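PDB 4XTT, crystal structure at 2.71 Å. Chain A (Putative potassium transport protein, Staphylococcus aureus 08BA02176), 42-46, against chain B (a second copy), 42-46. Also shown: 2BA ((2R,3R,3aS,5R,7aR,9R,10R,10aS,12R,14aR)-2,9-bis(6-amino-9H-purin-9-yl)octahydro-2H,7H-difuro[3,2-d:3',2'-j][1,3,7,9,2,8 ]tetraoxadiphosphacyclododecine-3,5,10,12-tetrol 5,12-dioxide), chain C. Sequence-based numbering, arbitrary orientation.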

ATOM      1  N   ILE A  42       8.361   3.080   1.159  1.00 22.51           N
ATOM      2  CA  ILE A  42       7.167   3.601   0.504  1.00 21.95           C
ATOM      3  C   ILE A  42       6.257   2.459   0.092  1.00 24.84           C
ATOM      4  O   ILE A  42       6.731   1.416  -0.362  1.00 26.40           O
ATOM      5  CB  ILE A  42       7.533   4.440  -0.740  1.00 36.69           C
ATOM      6  CG1 ILE A  42       8.454   5.597  -0.353  1.00 36.51           C
ATOM      7  CG2 ILE A  42       6.292   4.979  -1.437  1.00 23.00           C
ATOM      8  CD1 ILE A  42       8.845   6.466  -1.523  1.00 27.03           C
ATOM      9  N   ASN A  43       4.952   2.650   0.256  1.00 24.33           N
ATOM     10  CA  ASN A  43       3.982   1.665  -0.188  1.00 20.19           C
ATOM     11  C   ASN A  43       3.228   2.157  -1.418  1.00 28.12           C
ATOM     12  O   ASN A  43       2.695   3.272  -1.429  1.00 28.51           O
ATOM     13  CB  ASN A  43       3.004   1.347   0.935  1.00 18.52           C
ATOM     14  CG  ASN A  43       1.984   0.290   0.546  1.00 24.06           C
ATOM     15  OD1 ASN A  43       2.282  -0.626  -0.218  1.00 23.71           O
ATOM     16  ND2 ASN A  43       0.775   0.406   1.088  1.00 39.51           N
ATOM     17  N   ILE A  44       3.230   1.347  -2.471  1.00 21.92           N
ATOM     18  CA  ILE A  44       2.454   1.655  -3.663  1.00 26.10           C
ATOM     19  C   ILE A  44       1.122   0.916  -3.569  1.00 29.62           C
ATOM     20  O   ILE A  44       1.075  -0.318  -3.641  1.00 19.07           O
ATOM     21  CB  ILE A  44       3.213   1.263  -4.934  1.00 31.98           C
ATOM     22  CG1 ILE A  44       4.537   2.031  -4.994  1.00 26.20           C
ATOM     23  CG2 ILE A  44       2.356   1.484  -6.173  1.00 20.62           C
ATOM     24  CD1 ILE A  44       5.230   1.948  -6.311  1.00 40.68           C
ATOM     25  N   ILE A  45       0.049   1.685  -3.395  1.00 39.16           N
ATOM     26  CA  ILE A  45      -1.299   1.153  -3.173  1.00 39.06           C
ATOM     27  C   ILE A  45      -1.898   0.674  -4.492  1.00 27.27           C
ATOM     28  O   ILE A  45      -2.591  -0.344  -4.546  1.00 23.17           O
ATOM     29  CB  ILE A  45      -2.222   2.217  -2.527  1.00 34.41           C
ATOM     30  CG1 ILE A  45      -1.590   2.734  -1.237  1.00 51.35           C
ATOM     31  CG2 ILE A  45      -3.591   1.647  -2.238  1.00 28.80           C
ATOM     32  CD1 ILE A  45      -2.358   3.863  -0.583  1.00 78.57           C
ATOM     33  N   ALA A  46      -1.641   1.440  -5.547  1.00 24.21           N
ATOM     34  CA  ALA A  46      -2.196   1.168  -6.866  1.00 23.39           C
ATOM     35  C   ALA A  46      -1.422   1.900  -7.957  1.00 30.92           C
ATOM     36  O   ALA A  46      -0.598   2.777  -7.676  1.00 23.52           O
ATOM     37  CB  ALA A  46      -3.667   1.562  -6.919  1.00 24.02           C
TER
ATOM     38  N   ILE B  42      -2.872  -9.485  -2.028  1.00 38.66           N
ATOM     39  CA  ILE B  42      -3.392  -8.415  -1.177  1.00 41.99           C
ATOM     40  C   ILE B  42      -2.329  -7.380  -0.819  1.00 34.08           C
ATOM     41  O   ILE B  42      -1.170  -7.732  -0.604  1.00 29.98           O
ATOM     42  CB  ILE B  42      -3.960  -8.985   0.140  1.00 41.09           C
ATOM     43  CG1 ILE B  42      -5.072  -9.982  -0.142  1.00 48.56           C
ATOM     44  CG2 ILE B  42      -4.499  -7.886   1.032  1.00 51.85           C
ATOM     45  CD1 ILE B  42      -5.683 -10.524   1.131  1.00 52.11           C
ATOM     46  N   ASN B  43      -2.724  -6.111  -0.758  1.00 21.22           N
ATOM     47  CA  ASN B  43      -1.837  -5.056  -0.285  1.00 25.32           C
ATOM     48  C   ASN B  43      -2.245  -4.545   1.093  1.00 28.56           C
ATOM     49  O   ASN B  43      -3.408  -4.207   1.318  1.00 26.41           O
ATOM     50  CB  ASN B  43      -1.800  -3.904  -1.281  1.00 31.29           C
ATOM     51  CG  ASN B  43      -0.901  -2.774  -0.832  1.00 21.80           C
ATOM     52  OD1 ASN B  43       0.099  -2.987  -0.155  1.00 43.12           O
ATOM     53  ND2 ASN B  43      -1.234  -1.562  -1.244  1.00 50.85           N
ATOM     54  N   ILE B  44      -1.294  -4.517   2.022  1.00 22.28           N
ATOM     55  CA  ILE B  44      -1.567  -3.986   3.347  1.00 18.63           C
ATOM     56  C   ILE B  44      -1.192  -2.526   3.422  1.00 19.32           C
ATOM     57  O   ILE B  44      -0.023  -2.163   3.312  1.00 22.80           O
ATOM     58  CB  ILE B  44      -0.844  -4.774   4.448  1.00 16.72           C
ATOM     59  CG1 ILE B  44      -1.442  -6.176   4.536  1.00 24.08           C
ATOM     60  CG2 ILE B  44      -1.018  -4.089   5.796  1.00 12.87           C
ATOM     61  CD1 ILE B  44      -1.053  -6.904   5.779  1.00 27.69           C
ATOM     62  N   ILE B  45      -2.221  -1.699   3.574  1.00 26.53           N
ATOM     63  CA  ILE B  45      -2.106  -0.249   3.571  1.00 22.34           C
ATOM     64  C   ILE B  45      -1.623   0.309   4.901  1.00 25.36           C
ATOM     65  O   ILE B  45      -0.773   1.200   4.927  1.00 35.61           O
ATOM     66  CB  ILE B  45      -3.467   0.399   3.223  1.00 26.06           C
ATOM     67  CG1 ILE B  45      -3.974  -0.124   1.875  1.00 22.04           C
ATOM     68  CG2 ILE B  45      -3.362   1.922   3.190  1.00 26.74           C
ATOM     69  CD1 ILE B  45      -5.368   0.367   1.529  1.00 23.29           C
ATOM     70  N   ALA B  46      -2.170  -0.207   5.998  1.00 24.48           N
ATOM     71  CA  ALA B  46      -1.855   0.325   7.316  1.00 21.57           C
ATOM     72  C   ALA B  46      -2.227  -0.628   8.444  1.00 38.71           C
ATOM     73  O   ALA B  46      -2.981  -1.580   8.245  1.00 44.72           O
ATOM     74  CB  ALA B  46      -2.560   1.652   7.520  1.00 27.21           C
TER
HETATM   75  P   2BA C 301       9.531  -6.070   0.576  1.00 28.13           P
HETATM   76  O1P 2BA C 301       9.022  -4.750   1.009  1.00 29.80           O
HETATM   77  O2P 2BA C 301      10.687  -6.412   1.464  1.00 29.19           O
HETATM   78  O5' 2BA C 301       8.384  -7.167   0.807  1.00 24.10           O
HETATM   79  C5' 2BA C 301       8.645  -8.539   0.458  1.00 19.19           C
HETATM   80  C4' 2BA C 301       7.388  -9.310   0.527  1.00 23.80           C
HETATM   81  O4' 2BA C 301       6.644  -9.067   1.802  1.00 25.45           O
HETATM   82  C3' 2BA C 301       6.494  -8.880  -0.544  1.00 22.95           C
HETATM   83  O3' 2BA C 301       6.718  -9.697  -1.727  1.00 28.92           O
HETATM   84  C2' 2BA C 301       5.153  -9.111  -0.050  1.00 32.26           C
HETATM   85  O2' 2BA C 301       4.732 -10.477  -0.326  1.00 28.45           O
HETATM   86  C1' 2BA C 301       5.228  -8.882   1.409  1.00 19.51           C
HETATM   87  N9  2BA C 301       4.858  -7.572   1.706  1.00 33.94           N
HETATM   88  C8  2BA C 301       5.726  -6.811   2.035  1.00 32.24           C
HETATM   89  N7  2BA C 301       5.180  -5.586   2.287  1.00 24.09           N
HETATM   90  C5  2BA C 301       3.737  -5.888   1.991  1.00 20.60           C
HETATM   91  C6  2BA C 301       2.506  -5.250   1.985  1.00 22.10           C
HETATM   92  N6  2BA C 301       2.459  -3.900   2.340  1.00 18.30           N
HETATM   93  N1  2BA C 301       1.363  -5.872   1.652  1.00 23.42           N
HETATM   94  C2  2BA C 301       1.375  -7.137   1.317  1.00 18.80           C
HETATM   95  N3  2BA C 301       2.498  -7.830   1.288  1.00 22.07           N
HETATM   96  C4  2BA C 301       3.686  -7.274   1.612  1.00 33.07           C
HETATM   97  P1  2BA C 301       6.631  -8.937  -3.144  1.00 32.74           P
HETATM   98 O1P1 2BA C 301       5.231  -8.447  -3.258  1.00 26.60           O
HETATM   99 O2P1 2BA C 301       6.865  -9.942  -4.220  1.00 27.35           O
HETATM  100 O5'1 2BA C 301       7.578  -7.666  -3.374  1.00 26.93           O
HETATM  101 C5'1 2BA C 301       8.986  -7.770  -3.240  1.00 17.93           C
HETATM  102 C4'1 2BA C 301       9.536  -6.397  -3.205  1.00 21.92           C
HETATM  103 O4'1 2BA C 301       8.984  -5.590  -4.326  1.00 22.64           O
HETATM  104 C3'1 2BA C 301       9.111  -5.708  -1.977  1.00 24.73           C
HETATM  105 O3'1 2BA C 301      10.081  -5.881  -0.913  1.00 30.49           O
HETATM  106 C2'1 2BA C 301       9.019  -4.300  -2.328  1.00 31.35           C
HETATM  107 O2'1 2BA C 301      10.326  -3.694  -2.172  1.00 32.48           O
HETATM  108 C1'1 2BA C 301       8.617  -4.267  -3.745  1.00 21.33           C
HETATM  109  N91 2BA C 301       7.230  -4.054  -3.865  1.00 31.32           N
HETATM  110  C81 2BA C 301       6.521  -4.960  -4.277  1.00 21.66           C
HETATM  111  N71 2BA C 301       5.201  -4.593  -4.331  1.00 20.72           N
HETATM  112  C51 2BA C 301       5.371  -3.182  -3.818  1.00 28.42           C
HETATM  113  C61 2BA C 301       4.559  -2.075  -3.550  1.00 26.57           C
HETATM  114  N61 2BA C 301       3.153  -2.156  -3.776  1.00 35.30           N
HETATM  115  N11 2BA C 301       5.038  -0.944  -3.091  1.00 26.91           N
HETATM  116  C21 2BA C 301       6.335  -0.794  -2.862  1.00 22.07           C
HETATM  117  N31 2BA C 301       7.217  -1.778  -3.078  1.00 26.08           N
HETATM  118  C41 2BA C 301       6.797  -2.979  -3.552  1.00 30.31           C

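Ile42(B) makes no contact with the chain A stretch, its side chain being out of reach; its carbonyl instead faces the ligand, O lying 3.2 Å from C2 of 2BA.

Asn43(B) opens the protein contact. Its CA-to-CB bond points toward the chain A stretch, and that of Asn43(A) toward the chain B stretch. Both side chains have chi1 near 180° (t), and the two amides meet, CG of Asn43(A) lying 4.4 Å from CG of Asn43(B). The amide orientations are probably turned over in the model, so the contact is better judged by proximity than by atom labels. In the backbone register, CA of Asn43(B) is nearest CA of Ile45(A), at 6.9 Å.

Ile44(B) turns its CA-to-CB bond away from the chain A stretch and engages 2BA through its backbone. Its N donates to N1 of 2BA (3.0 Å, 168°), and N6 of 2BA donates to its O (3.2 Å, 153°). Ile44(A) repeats the pattern with the second adenine, N to N11 at 3.0 Å and N61 to O at 2.8 Å, so one ligand bridges equivalent backbone sites of both copies.

Ile45(B), its CA-to-CB bond pointing sideways, adds an apolar contact, its CD1 lying 4.4 Å from CG2 of Ile45(A). None of the surface of Ala46(B) is covered by the chain A stretch. With strand axes at 112°, the stretches cross rather than pair, and the buried area is a modest 213 Å².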